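Local coordinates for uncharacterized protein DUF4425 (Bacteroides vulgatus, PDB 3U6G) that is of unknown function but folds as an immunoglobulin-like beta domain of a lipoprotein, probably related to PLAT/LH2 and C2-like calcium-binding domains, at residues Thr20-Val25 and Ser80-Gly85; Lys106-Asp111 and Leu115-Ser120; Met61-Asn66 and Phe70-Ala75; Thr91-Ile96 and Val101-Lys106. All coordinates share one frame; numbering follows the deposited sequence.

Interaction 1 (Thr20-Val25 and Ser80-Gly85)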
loop_
_atom_site.group_PDB
_atom_site.type_symbol
_atom_site.label_atom_id
_atom_site.label_comp_id
_atom_site.label_asym_id
_atom_site.label_seq_id
_atom_site.Cartn_x
_atom_site.Cartn_y
_atom_site.Cartn_z
ATOM N N THR A 20 8.166 -4.691 -21.793
ATOM C CA THR A 20 8.507 -4.530 -20.380
ATOM C C THR A 20 9.715 -3.634 -20.147
ATOM O O THR A 20 9.803 -2.983 -19.107
ATOM C CB THR A 20 8.742 -5.892 -19.672
ATOM O OG1 THR A 20 9.801 -6.605 -20.313
ATOM C CG2 THR A 20 7.462 -6.737 -19.690
ATOM N N ASP A 21 10.623 -3.568 -21.118
ATOM C CA ASP A 21 11.780 -2.680 -21.005
ATOM C C ASP A 21 11.429 -1.204 -21.185
ATOM O O ASP A 21 12.258 -0.347 -20.910
ATOM C CB ASP A 21 12.859 -3.088 -22.009
ATOM C CG ASP A 21 13.402 -4.474 -21.738
ATOM O OD1 ASP A 21 13.594 -4.810 -20.550
ATOM O OD2 ASP A 21 13.628 -5.230 -22.705
ATOM N N SER A 22 10.210 -0.910 -21.642
ATOM C CA SER A 22 9.760 0.471 -21.847
ATOM C C SER A 22 9.000 1.023 -20.647
ATOM O O SER A 22 8.645 2.203 -20.626
ATOM C CB SER A 22 8.895 0.554 -23.104
ATOM O OG SER A 22 9.649 0.183 -24.247
ATOM N N PHE A 23 8.789 0.190 -19.627
ATOM C CA PHE A 23 7.999 0.587 -18.463
ATOM C C PHE A 23 8.732 0.271 -17.164
ATOM O O PHE A 23 9.430 -0.732 -17.060
ATOM C CB PHE A 23 6.666 -0.168 -18.420
ATOM C CG PHE A 23 5.728 0.151 -19.555
ATOM C CD1 PHE A 23 5.861 -0.498 -20.768
ATOM C CD2 PHE A 23 4.694 1.066 -19.393
ATOM C CE1 PHE A 23 4.980 -0.236 -21.819
ATOM C CE2 PHE A 23 3.810 1.326 -20.418
ATOM C CZ PHE A 23 3.966 0.676 -21.650
ATOM N N GLU A 24 8.550 1.143 -16.180
ATOM C CA GLU A 24 8.992 0.877 -14.816
ATOM C C GLU A 24 7.756 0.554 -13.979
ATOM O O GLU A 24 6.808 1.339 -13.926
ATOM C CB GLU A 24 9.750 2.082 -14.242
ATOM C CG GLU A 24 11.118 2.307 -14.877
ATOM N N VAL A 25 7.760 -0.616 -13.351
ATOM C CA VAL A 25 6.641 -1.070 -12.538
ATOM C C VAL A 25 7.144 -1.330 -11.126
ATOM O O VAL A 25 8.037 -2.155 -10.922
ATOM C CB VAL A 25 6.024 -2.371 -13.090
ATOM C CG1 VAL A 25 4.794 -2.735 -12.271
ATOM C CG2 VAL A 25 5.677 -2.216 -14.586
ATOM N N SER A 80 6.350 5.413 -17.808
ATOM C CA SER A 80 7.117 5.322 -19.054
ATOM C C SER A 80 7.287 6.696 -19.679
ATOM O O SER A 80 6.368 7.523 -19.634
ATOM C CB SER A 80 6.447 4.380 -20.067
ATOM O OG SER A 80 7.220 4.294 -21.263
ATOM N N ILE A 81 8.477 6.936 -20.229
ATOM C CA ILE A 81 8.742 8.119 -21.057
ATOM C C ILE A 81 9.008 7.726 -22.514
ATOM O O ILE A 81 9.485 8.546 -23.300
ATOM C CB ILE A 81 9.959 8.930 -20.540
ATOM C CG1 ILE A 81 11.209 8.035 -20.433
ATOM C CG2 ILE A 81 9.614 9.585 -19.214
ATOM C CD1 ILE A 81 12.526 8.806 -20.395
ATOM N N SER A 82 8.693 6.478 -22.864
ATOM C CA SER A 82 8.968 5.938 -24.199
ATOM C C SER A 82 8.124 6.614 -25.273
ATOM O O SER A 82 7.161 7.330 -24.978
ATOM C CB SER A 82 8.693 4.426 -24.242
ATOM O OG SER A 82 9.594 3.694 -23.430
ATOM N N GLU A 83 8.508 6.385 -26.524
ATOM C CA GLU A 83 7.728 6.803 -27.683
ATOM C C GLU A 83 6.339 6.166 -27.637
ATOM O O GLU A 83 6.136 5.158 -26.942
ATOM C CB GLU A 83 8.452 6.405 -28.981
ATOM C CG GLU A 83 8.589 4.891 -29.207
ATOM C CD GLU A 83 9.578 4.541 -30.306
ATOM O OE1 GLU A 83 9.821 5.390 -31.192
ATOM O OE2 GLU A 83 10.109 3.410 -30.286
ATOM N N ALA A 84 5.390 6.741 -28.378
ATOM C CA ALA A 84 4.018 6.227 -28.429
ATOM C C ALA A 84 3.974 4.781 -28.937
ATOM O O ALA A 84 4.838 4.357 -29.703
ATOM C CB ALA A 84 3.131 7.131 -29.301
ATOM N N GLY A 85 2.981 4.016 -28.482
ATOM C CA GLY A 85 2.741 2.674 -29.023
ATOM C C GLY A 85 3.418 1.511 -28.322
ATOM O O GLY A 85 3.368 0.375 -28.801
HETATM O O HOH W 1 10.354 4.684 -20.510
HETATM O O HOH W 2 11.530 2.203 -24.816
#
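S80 OG donates a hydrogen bond of 2.6 Å to S22 O, joining two loops at one end of the immunoglobulin-like fold: a 3-10 turn leading into strand 24-33 and the loop that leaves strand 71-80. The hydroxyl comes in 22° out of the carbonyl plane. Beside it, S82 OG packs 3.2 Å from S22 CB. F23, buried just after the turn, brings ring atom CD2 to 3.8 Å from S80 CB; this ring also rests on T110, V78 and L88, so an aromatic side chain suits this buried position. S80 OG lies anti to its own backbone nitrogen (chi1 -179°), where it can also accept from S82 N at 3.1 Å, the N-H pointing almost straight at it (163°). This is an ST turn, in which one short hydroxyl both shapes its own loop and holds the other. With an alanine here, S22 O would probably lose its direct tie to the second loop and S82 N its acceptor, leaving the turn freer to move. Two waters complete the junction: the first donates to S22 O and accepts from I81 N, while the second sits 2.8 Å from both S22 OG and S82 OG.

Interaction 2 (Lys106-Asp111 and Leu115-Ser120)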
loop_
_atom_site.group_PDB
_atom_site.type_symbol
_atom_site.label_atom_id
_atom_site.label_comp_id
_atom_site.label_asym_id
_atom_site.label_seq_id
_atom_site.Cartn_x
_atom_site.Cartn_y
_atom_site.Cartn_z
ATOM N N LYS A 106 -4.736 -5.012 -16.186
ATOM C CA LYS A 106 -4.449 -3.701 -16.718
ATOM C C LYS A 106 -3.695 -3.847 -18.021
ATOM O O LYS A 106 -2.830 -4.720 -18.153
ATOM C CB LYS A 106 -3.582 -2.922 -15.734
ATOM C CG LYS A 106 -4.247 -2.604 -14.401
ATOM C CD LYS A 106 -5.259 -1.496 -14.558
ATOM C CE LYS A 106 -5.921 -1.130 -13.244
ATOM N NZ LYS A 106 -6.924 -0.053 -13.437
ATOM N N GLU A 107 -4.026 -2.972 -18.964
ATOM C CA GLU A 107 -3.311 -2.857 -20.217
ATOM C C GLU A 107 -2.930 -1.395 -20.416
ATOM O O GLU A 107 -3.786 -0.513 -20.333
ATOM C CB GLU A 107 -4.233 -3.274 -21.339
ATOM C CG GLU A 107 -3.629 -3.140 -22.727
ATOM C CD GLU A 107 -2.629 -4.226 -22.989
ATOM O OE1 GLU A 107 -2.795 -5.303 -22.373
ATOM O OE2 GLU A 107 -1.696 -4.028 -23.803
ATOM N N TYR A 108 -1.649 -1.139 -20.665
ATOM C CA TYR A 108 -1.165 0.225 -20.848
ATOM C C TYR A 108 -0.498 0.346 -22.202
ATOM O O TYR A 108 0.232 -0.548 -22.606
ATOM C CB TYR A 108 -0.162 0.593 -19.757
ATOM C CG TYR A 108 -0.682 0.425 -18.348
ATOM C CD1 TYR A 108 -1.488 1.391 -17.761
ATOM C CD2 TYR A 108 -0.347 -0.697 -17.595
ATOM C CE1 TYR A 108 -1.954 1.245 -16.464
ATOM C CE2 TYR A 108 -0.809 -0.854 -16.298
ATOM C CZ TYR A 108 -1.612 0.122 -15.735
ATOM O OH TYR A 108 -2.078 -0.025 -14.446
ATOM N N ILE A 109 -0.767 1.455 -22.895
ATOM C CA ILE A 109 -0.181 1.739 -24.205
ATOM C C ILE A 109 0.244 3.216 -24.222
ATOM O O ILE A 109 -0.580 4.117 -24.061
ATOM C CB ILE A 109 -1.164 1.448 -25.367
ATOM C CG1 ILE A 109 -1.665 -0.005 -25.321
ATOM C CG2 ILE A 109 -0.487 1.715 -26.691
ATOM C CD1 ILE A 109 -3.158 -0.164 -25.601
ATOM N N THR A 110 1.534 3.460 -24.419
ATOM C CA THR A 110 2.042 4.829 -24.387
ATOM C C THR A 110 1.542 5.611 -25.602
ATOM O O THR A 110 1.325 5.035 -26.678
ATOM C CB THR A 110 3.576 4.869 -24.344
ATOM O OG1 THR A 110 4.099 4.228 -25.518
ATOM C CG2 THR A 110 4.099 4.198 -23.049
ATOM N N ASP A 111 1.326 6.912 -25.407
ATOM C CA ASP A 111 0.797 7.785 -26.463
ATOM C C ASP A 111 1.762 8.917 -26.844
ATOM O O ASP A 111 1.387 9.829 -27.583
ATOM C CB ASP A 111 -0.564 8.370 -26.043
ATOM C CG ASP A 111 -0.458 9.360 -24.886
ATOM O OD1 ASP A 111 0.666 9.628 -24.415
ATOM O OD2 ASP A 111 -1.510 9.879 -24.455
ATOM N N LEU A 115 3.838 8.718 -19.250
ATOM C CA LEU A 115 2.808 7.820 -18.710
ATOM C C LEU A 115 3.077 7.585 -17.226
ATOM O O LEU A 115 4.175 7.194 -16.855
ATOM C CB LEU A 115 2.810 6.484 -19.458
ATOM C CG LEU A 115 1.709 5.460 -19.118
ATOM C CD1 LEU A 115 1.312 4.674 -20.357
ATOM C CD2 LEU A 115 2.105 4.494 -18.004
ATOM N N ILE A 116 2.073 7.873 -16.403
ATOM C CA ILE A 116 2.102 7.565 -14.977
ATOM C C ILE A 116 0.726 7.037 -14.586
ATOM O O ILE A 116 -0.276 7.763 -14.674
ATOM C CB ILE A 116 2.492 8.805 -14.110
ATOM C CG1 ILE A 116 2.200 8.551 -12.625
ATOM C CG2 ILE A 116 1.761 10.064 -14.584
ATOM C CD1 ILE A 116 2.893 7.333 -12.060
ATOM N N GLU A 117 0.672 5.780 -14.156
ATOM C CA GLU A 117 -0.587 5.198 -13.744
ATOM C C GLU A 117 -0.367 4.443 -12.449
ATOM O O GLU A 117 0.748 4.035 -12.151
ATOM C CB GLU A 117 -1.115 4.252 -14.814
ATOM C CG GLU A 117 -1.300 4.914 -16.176
ATOM C CD GLU A 117 -2.464 5.891 -16.224
ATOM O OE1 GLU A 117 -3.339 5.842 -15.335
ATOM O OE2 GLU A 117 -2.524 6.686 -17.183
ATOM N N THR A 118 -1.434 4.270 -11.682
ATOM C CA THR A 118 -1.340 3.551 -10.418
ATOM C C THR A 118 -2.458 2.527 -10.314
ATOM O O THR A 118 -3.470 2.610 -11.018
ATOM C CB THR A 118 -1.380 4.530 -9.214
ATOM O OG1 THR A 118 -2.655 5.197 -9.144
ATOM C CG2 THR A 118 -0.253 5.548 -9.310
ATOM N N PHE A 119 -2.275 1.571 -9.415
ATOM C CA PHE A 119 -3.280 0.563 -9.190
ATOM C C PHE A 119 -3.201 0.068 -7.773
ATOM O O PHE A 119 -2.172 0.247 -7.092
ATOM C CB PHE A 119 -3.121 -0.587 -10.185
ATOM C CG PHE A 119 -1.797 -1.326 -10.095
ATOM C CD1 PHE A 119 -1.572 -2.271 -9.099
ATOM C CD2 PHE A 119 -0.797 -1.110 -11.042
ATOM C CE1 PHE A 119 -0.357 -2.956 -9.027
ATOM C CE2 PHE A 119 0.410 -1.791 -10.979
ATOM C CZ PHE A 119 0.634 -2.717 -9.969
ATOM N N SER A 120 -4.287 -0.557 -7.333
ATOM C CA SER A 120 -4.326 -1.162 -6.015
ATOM C C SER A 120 -5.246 -2.361 -6.036
ATOM O O SER A 120 -6.283 -2.337 -6.688
ATOM C CB SER A 120 -4.814 -0.157 -4.959
ATOM O OG SER A 120 -4.692 -0.675 -3.643
HETATM O O HOH W 3 -3.886 1.962 -13.739
#
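Y108 and L115 give up the most surface in this contact, with F119 next, and all three start from strands that run antiparallel, 170° between their directions, yet lie 9.3 Å apart at closest approach. That spacing is too wide for backbone pairing, and the two segments share no hydrogen bond; side chains bridge the distance instead, as between facing layers of a beta sandwich. The Y108 ring atom CE1 comes to 3.5 Å from E117 CB, met obliquely, and the ring and the E117 carboxylate are turned only 23° from parallel. CB and CG of E117 lie against CE1 and CD1 of Y108, the two side chains crossing at a slant, and the bend of E117 at chi2 (-71°) leads its carboxylate away to the exposed side. At the far end of the ring, Y108 OH stands 3.8 Å from F119 CD2, the two side chains crossing at about a right angle. F119 CB in turn meets the aliphatic shaft of K106 through CE. At the other end of the contact L115 CD1 fits against T110 CG2 at 3.9 Å and more loosely against Y108 CB. T110 suits this spot because its methyl serves the apolar side while its hydroxyl bonds to E83 O and K86 N in the adjoining loop. V78 of strand 71-80 touches Y108, L115 and F119. A tyrosine thus bridges the distance between the strands with its ring, and its phenol oxygen, set in a largely apolar contact, has a partner in a single water, in the ring plane and 2.8 Å from Y108 OH, which also donates to T118 O.

Interaction 3 (Met61-Asn66 and Phe70-Ala75)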
loop_
_atom_site.group_PDB
_atom_site.type_symbol
_atom_site.label_atom_id
_atom_site.label_comp_id
_atom_site.label_asym_id
_atom_site.label_seq_id
_atom_site.Cartn_x
_atom_site.Cartn_y
_atom_site.Cartn_z
HETATM N N MSE A 61 6.163 -12.452 -9.881
HETATM C CA MSE A 61 6.571 -12.377 -8.491
HETATM C C MSE A 61 5.371 -12.642 -7.601
HETATM O O MSE A 61 4.234 -12.368 -7.950
HETATM C CB MSE A 61 7.229 -11.035 -8.178
HETATM C CG MSE A 61 6.299 -9.860 -8.124
HETATM SE SE MSE A 61 5.516 -9.572 -6.354
HETATM C CE MSE A 61 6.813 -10.455 -5.254
ATOM N N SER A 62 5.635 -13.231 -6.449
ATOM C CA SER A 62 4.577 -13.431 -5.494
ATOM C C SER A 62 5.061 -13.148 -4.087
ATOM O O SER A 62 6.263 -13.229 -3.786
ATOM C CB SER A 62 4.011 -14.843 -5.595
ATOM O OG SER A 62 5.036 -15.783 -5.438
ATOM N N CYS A 63 4.094 -12.862 -3.231
ATOM C CA CYS A 63 4.333 -12.522 -1.843
ATOM C C CYS A 63 3.159 -13.081 -1.039
ATOM O O CYS A 63 2.021 -12.956 -1.457
ATOM C CB CYS A 63 4.431 -10.976 -1.690
ATOM S SG CYS A 63 4.843 -10.443 -0.007
ATOM N N CYS A 64 3.418 -13.711 0.104
ATOM C CA CYS A 64 2.342 -14.202 0.948
ATOM C C CYS A 64 2.621 -13.930 2.401
ATOM O O CYS A 64 3.739 -13.545 2.776
ATOM C CB CYS A 64 2.103 -15.708 0.733
ATOM S SG CYS A 64 3.449 -16.757 1.325
ATOM N N THR A 65 1.587 -14.137 3.202
ATOM C CA THR A 65 1.648 -13.930 4.633
ATOM C C THR A 65 1.767 -15.280 5.347
ATOM O O THR A 65 1.746 -16.336 4.713
ATOM C CB THR A 65 0.369 -13.219 5.132
ATOM O OG1 THR A 65 -0.757 -14.093 4.975
ATOM C CG2 THR A 65 0.126 -11.894 4.389
ATOM N N ASN A 66 1.891 -15.233 6.670
ATOM C CA ASN A 66 1.614 -16.395 7.482
ATOM C C ASN A 66 0.102 -16.570 7.598
ATOM O O ASN A 66 -0.681 -15.777 7.046
ATOM C CB ASN A 66 2.321 -16.334 8.849
ATOM C CG ASN A 66 1.725 -15.302 9.814
ATOM O OD1 ASN A 66 0.563 -14.906 9.693
ATOM N ND2 ASN A 66 2.537 -14.880 10.804
ATOM N N PHE A 70 -5.327 -11.209 8.113
ATOM C CA PHE A 70 -6.727 -11.062 7.703
ATOM C C PHE A 70 -6.891 -10.099 6.543
ATOM O O PHE A 70 -7.998 -9.905 6.071
ATOM C CB PHE A 70 -7.648 -10.694 8.872
ATOM C CG PHE A 70 -7.282 -9.415 9.567
ATOM C CD1 PHE A 70 -7.504 -8.197 8.943
ATOM C CD2 PHE A 70 -6.710 -9.418 10.830
ATOM C CE1 PHE A 70 -7.186 -7.003 9.569
ATOM C CE2 PHE A 70 -6.402 -8.220 11.457
ATOM C CZ PHE A 70 -6.605 -7.021 10.812
ATOM N N PHE A 71 -5.786 -9.545 6.045
ATOM C CA PHE A 71 -5.791 -8.542 5.006
ATOM C C PHE A 71 -4.408 -8.425 4.395
ATOM O O PHE A 71 -3.412 -8.512 5.104
ATOM C CB PHE A 71 -6.170 -7.204 5.620
ATOM C CG PHE A 71 -6.263 -6.060 4.645
ATOM C CD1 PHE A 71 -7.217 -6.049 3.640
ATOM C CD2 PHE A 71 -5.427 -4.962 4.777
ATOM C CE1 PHE A 71 -7.321 -4.983 2.749
ATOM C CE2 PHE A 71 -5.524 -3.873 3.892
ATOM C CZ PHE A 71 -6.486 -3.886 2.881
HETATM N N MSE A 72 -4.363 -8.211 3.077
HETATM C CA MSE A 72 -3.133 -7.968 2.350
HETATM C C MSE A 72 -3.470 -7.039 1.188
HETATM O O MSE A 72 -4.544 -7.136 0.611
HETATM C CB MSE A 72 -2.493 -9.278 1.850
HETATM C CG MSE A 72 -0.936 -9.242 1.414
HETATM SE SE MSE A 72 -0.521 -10.846 0.640
HETATM C CE MSE A 72 1.385 -10.657 0.810
ATOM N N THR A 73 -2.555 -6.126 0.899
ATOM C CA THR A 73 -2.716 -5.089 -0.131
ATOM C C THR A 73 -1.492 -4.983 -1.008
ATOM O O THR A 73 -0.375 -5.197 -0.527
ATOM C CB THR A 73 -2.841 -3.694 0.510
ATOM O OG1 THR A 73 -1.712 -3.441 1.372
ATOM C CG2 THR A 73 -4.110 -3.594 1.300
ATOM N N CYS A 74 -1.689 -4.613 -2.270
ATOM C CA CYS A 74 -0.615 -4.339 -3.197
ATOM C C CYS A 74 -0.990 -3.064 -3.929
ATOM O O CYS A 74 -2.060 -2.998 -4.557
ATOM C CB CYS A 74 -0.461 -5.492 -4.196
ATOM S SG CYS A 74 0.772 -5.200 -5.496
ATOM N N ALA A 75 -0.130 -2.058 -3.802
ATOM C CA ALA A 75 -0.255 -0.795 -4.536
ATOM C C ALA A 75 0.896 -0.669 -5.498
ATOM O O ALA A 75 2.040 -0.926 -5.158
ATOM C CB ALA A 75 -0.276 0.407 -3.578
#
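M72, a selenomethionine in this crystal, crosses the interior of the immunoglobulin-like sandwich to meet strand 60-65 from strand 71-80. The strand segments run antiparallel at 157°, but 8.7 Å separates their axes, so a long flexible side chain is what makes the contact. From CB the chain sets out with CG anti to the backbone nitrogen (chi1 -162°) and continues extended to its end. CG comes first within 4.1 Å of T65 CG2. SE follows, 3.9 Å from the same methyl, the two side chains meeting tip to tip. The terminal CE makes the closest contacts: it lies against C63 SG at 3.6 Å and over C64 CA at 3.7 Å. C63 and T65 both point toward M72, whereas C64 between them points away, the alternation expected of a strand. Around these atoms I29, L40 and H10 close on M72, and the short C63 side chain lies against its methyl. T65 suits this buried position by having two different branches: CG2 packs on M72, while OG1 donates to N66 O at 2.7 Å and is also bonded to H10 N. A serine in place of T65 would keep a hydroxyl but drop the methyl, which would probably open a gap beside the selenium and leave the M72 chain less tightly held. At the tip of that chain, 3.3 Å separates M72 CE from C63 O.

Interaction 4 (Thr91-Ile96 and Val101-Lys106)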
loop_
_atom_site.group_PDB
_atom_site.type_symbol
_atom_site.label_atom_id
_atom_site.label_comp_id
_atom_site.label_asym_id
_atom_site.label_seq_id
_atom_site.Cartn_x
_atom_site.Cartn_y
_atom_site.Cartn_z
ATOM N N THR A 91 -1.089 -8.184 -14.597
ATOM C CA THR A 91 -2.110 -8.915 -13.856
ATOM C C THR A 91 -1.685 -9.022 -12.392
ATOM O O THR A 91 -0.550 -9.392 -12.098
ATOM C CB THR A 91 -2.305 -10.324 -14.402
ATOM O OG1 THR A 91 -2.671 -10.263 -15.785
ATOM C CG2 THR A 91 -3.389 -11.066 -13.617
ATOM N N VAL A 92 -2.584 -8.660 -11.487
ATOM C CA VAL A 92 -2.341 -8.815 -10.054
ATOM C C VAL A 92 -3.498 -9.612 -9.463
ATOM O O VAL A 92 -4.657 -9.226 -9.616
ATOM C CB VAL A 92 -2.228 -7.461 -9.338
ATOM C CG1 VAL A 92 -1.865 -7.682 -7.872
ATOM C CG2 VAL A 92 -1.195 -6.569 -10.020
ATOM N N ILE A 93 -3.188 -10.736 -8.821
ATOM C CA ILE A 93 -4.204 -11.634 -8.303
ATOM C C ILE A 93 -4.014 -11.733 -6.800
ATOM O O ILE A 93 -2.900 -11.911 -6.310
ATOM C CB ILE A 93 -4.135 -13.049 -8.924
ATOM C CG1 ILE A 93 -4.102 -12.992 -10.450
ATOM C CG2 ILE A 93 -5.323 -13.904 -8.423
ATOM C CD1 ILE A 93 -3.750 -14.327 -11.119
ATOM N N GLY A 94 -5.113 -11.597 -6.075
ATOM C CA GLY A 94 -5.126 -11.746 -4.626
ATOM C C GLY A 94 -5.835 -13.031 -4.231
ATOM O O GLY A 94 -6.908 -13.337 -4.757
ATOM N N TYR A 95 -5.229 -13.763 -3.297
ATOM C CA TYR A 95 -5.737 -15.049 -2.829
ATOM C C TYR A 95 -5.813 -15.096 -1.316
ATOM O O TYR A 95 -5.036 -14.440 -0.619
ATOM C CB TYR A 95 -4.825 -16.210 -3.237
ATOM C CG TYR A 95 -4.356 -16.247 -4.663
ATOM C CD1 TYR A 95 -3.328 -15.426 -5.082
ATOM C CD2 TYR A 95 -4.909 -17.149 -5.583
ATOM C CE1 TYR A 95 -2.868 -15.465 -6.371
ATOM C CE2 TYR A 95 -4.437 -17.195 -6.890
ATOM C CZ TYR A 95 -3.419 -16.339 -7.277
ATOM O OH TYR A 95 -2.906 -16.336 -8.562
ATOM N N ILE A 96 -6.724 -15.920 -0.815
ATOM C CA ILE A 96 -6.688 -16.381 0.555
ATOM C C ILE A 96 -6.782 -17.906 0.535
ATOM O O ILE A 96 -7.737 -18.476 -0.019
ATOM C CB ILE A 96 -7.848 -15.803 1.414
ATOM C CG1 ILE A 96 -7.867 -14.276 1.343
ATOM C CG2 ILE A 96 -7.737 -16.261 2.883
ATOM C CD1 ILE A 96 -9.018 -13.652 2.095
ATOM N N VAL A 101 -9.533 -14.154 -4.638
ATOM C CA VAL A 101 -10.553 -13.292 -4.066
ATOM C C VAL A 101 -10.731 -11.967 -4.808
ATOM O O VAL A 101 -11.814 -11.398 -4.780
ATOM C CB VAL A 101 -10.357 -13.087 -2.554
ATOM C CG1 VAL A 101 -10.541 -14.413 -1.824
ATOM C CG2 VAL A 101 -9.014 -12.465 -2.242
ATOM N N ASN A 102 -9.675 -11.484 -5.460
ATOM C CA ASN A 102 -9.738 -10.314 -6.345
ATOM C C ASN A 102 -8.656 -10.411 -7.407
ATOM O O ASN A 102 -7.679 -11.147 -7.260
ATOM C CB ASN A 102 -9.538 -9.013 -5.562
ATOM C CG ASN A 102 -10.742 -8.638 -4.758
ATOM O OD1 ASN A 102 -11.861 -8.531 -5.288
ATOM N ND2 ASN A 102 -10.542 -8.454 -3.455
ATOM N N ARG A 103 -8.855 -9.674 -8.487
ATOM C CA ARG A 103 -7.954 -9.684 -9.602
ATOM C C ARG A 103 -8.024 -8.329 -10.266
ATOM O O ARG A 103 -9.095 -7.776 -10.457
ATOM C CB ARG A 103 -8.376 -10.773 -10.598
ATOM C CG ARG A 103 -7.720 -10.691 -11.973
ATOM C CD ARG A 103 -8.230 -11.757 -12.903
ATOM N NE ARG A 103 -7.921 -13.119 -12.460
ATOM C CZ ARG A 103 -7.091 -13.960 -13.073
ATOM N NH1 ARG A 103 -6.440 -13.605 -14.168
ATOM N NH2 ARG A 103 -6.904 -15.178 -12.578
ATOM N N LEU A 104 -6.865 -7.821 -10.644
ATOM C CA LEU A 104 -6.773 -6.624 -11.447
ATOM C C LEU A 104 -6.095 -7.015 -12.751
ATOM O O LEU A 104 -5.083 -7.721 -12.755
ATOM C CB LEU A 104 -5.989 -5.567 -10.678
ATOM C CG LEU A 104 -5.492 -4.316 -11.387
ATOM C CD1 LEU A 104 -5.743 -3.094 -10.517
ATOM C CD2 LEU A 104 -4.007 -4.478 -11.707
ATOM N N GLU A 105 -6.676 -6.584 -13.860
ATOM C CA GLU A 105 -6.049 -6.742 -15.154
ATOM C C GLU A 105 -5.949 -5.363 -15.777
ATOM O O GLU A 105 -6.929 -4.636 -15.863
ATOM C CB GLU A 105 -6.836 -7.716 -16.039
ATOM C CG GLU A 105 -6.220 -9.126 -16.064
ATOM C CD GLU A 105 -7.235 -10.221 -16.180
ATOM O OE1 GLU A 105 -8.423 -9.945 -16.454
ATOM O OE2 GLU A 105 -6.829 -11.373 -15.993
ATOM N N LYS A 106 -4.736 -5.012 -16.186
ATOM C CA LYS A 106 -4.449 -3.701 -16.718
ATOM C C LYS A 106 -3.695 -3.847 -18.021
ATOM O O LYS A 106 -2.830 -4.720 -18.153
ATOM C CB LYS A 106 -3.582 -2.922 -15.734
ATOM C CG LYS A 106 -4.247 -2.604 -14.401
ATOM C CD LYS A 106 -5.259 -1.496 -14.558
ATOM C CE LYS A 106 -5.921 -1.130 -13.244
ATOM N NZ LYS A 106 -6.924 -0.053 -13.437
#
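G94 O is gripped by two successive backbone amides of the facing strand: V101 N donates to it at 2.8 Å, and N102 N makes a weaker bond at 3.4 Å. From there the register is regular, with G94 N giving to N102 O and V92 pairing with L104 through N-H and C=O in both directions; L104 N reaches V92 O at 2.8 Å, 170° at the hydrogen. These bonds build the antiparallel hairpin of strands 87-96 and 99-109, whose segments run 177° apart, with a classic beta bulge where V101 and N102 both face G94. Its two faces differ. Toward the interior, V92 CG2 touches L104 CD2 at 3.9 Å, both side chains pointing the same way, where branched aliphatics suit the neighbouring F119. On the other face, I93 CD1 lies over one face of the R103 guanidinium, 3.6 Å from NH2. R103 stays extended through chi2 and then bends at chi3 (-63°), turning a face of its planar head to I93 CD1. In that plane NH1 makes a salt bridge to E105 OE2 at 2.9 Å, and NH2 pairs with E100. T91 OG1 packs on E105 CG, while the N102 amide is turned to the carbonyls of S122 and K124.

Overall arrangement
Interactions 3 and 4 lie nearest the chain's centre, each centred about 8 Å from it, and interactions 1 and 2 lie further out, on the same side. Interaction 3 is the buried one, made by van der Waals contact across the sandwich, without a hydrogen bond between its segments; interaction 2 spans a similar distance but ends in exposed residues and a water. Interaction 4 alone pairs strands directly, so backbone bonds dominate it, whereas interaction 1 ties loops with hydroxyls and water. Strand 99-109 serves interactions 2 and 4, which share K106 and meet where F119 packs on L104 and V92. Interactions 1 and 2 join through G85 N to T110 O. Interaction 3 is nested within the chain loop that interaction 1 closes.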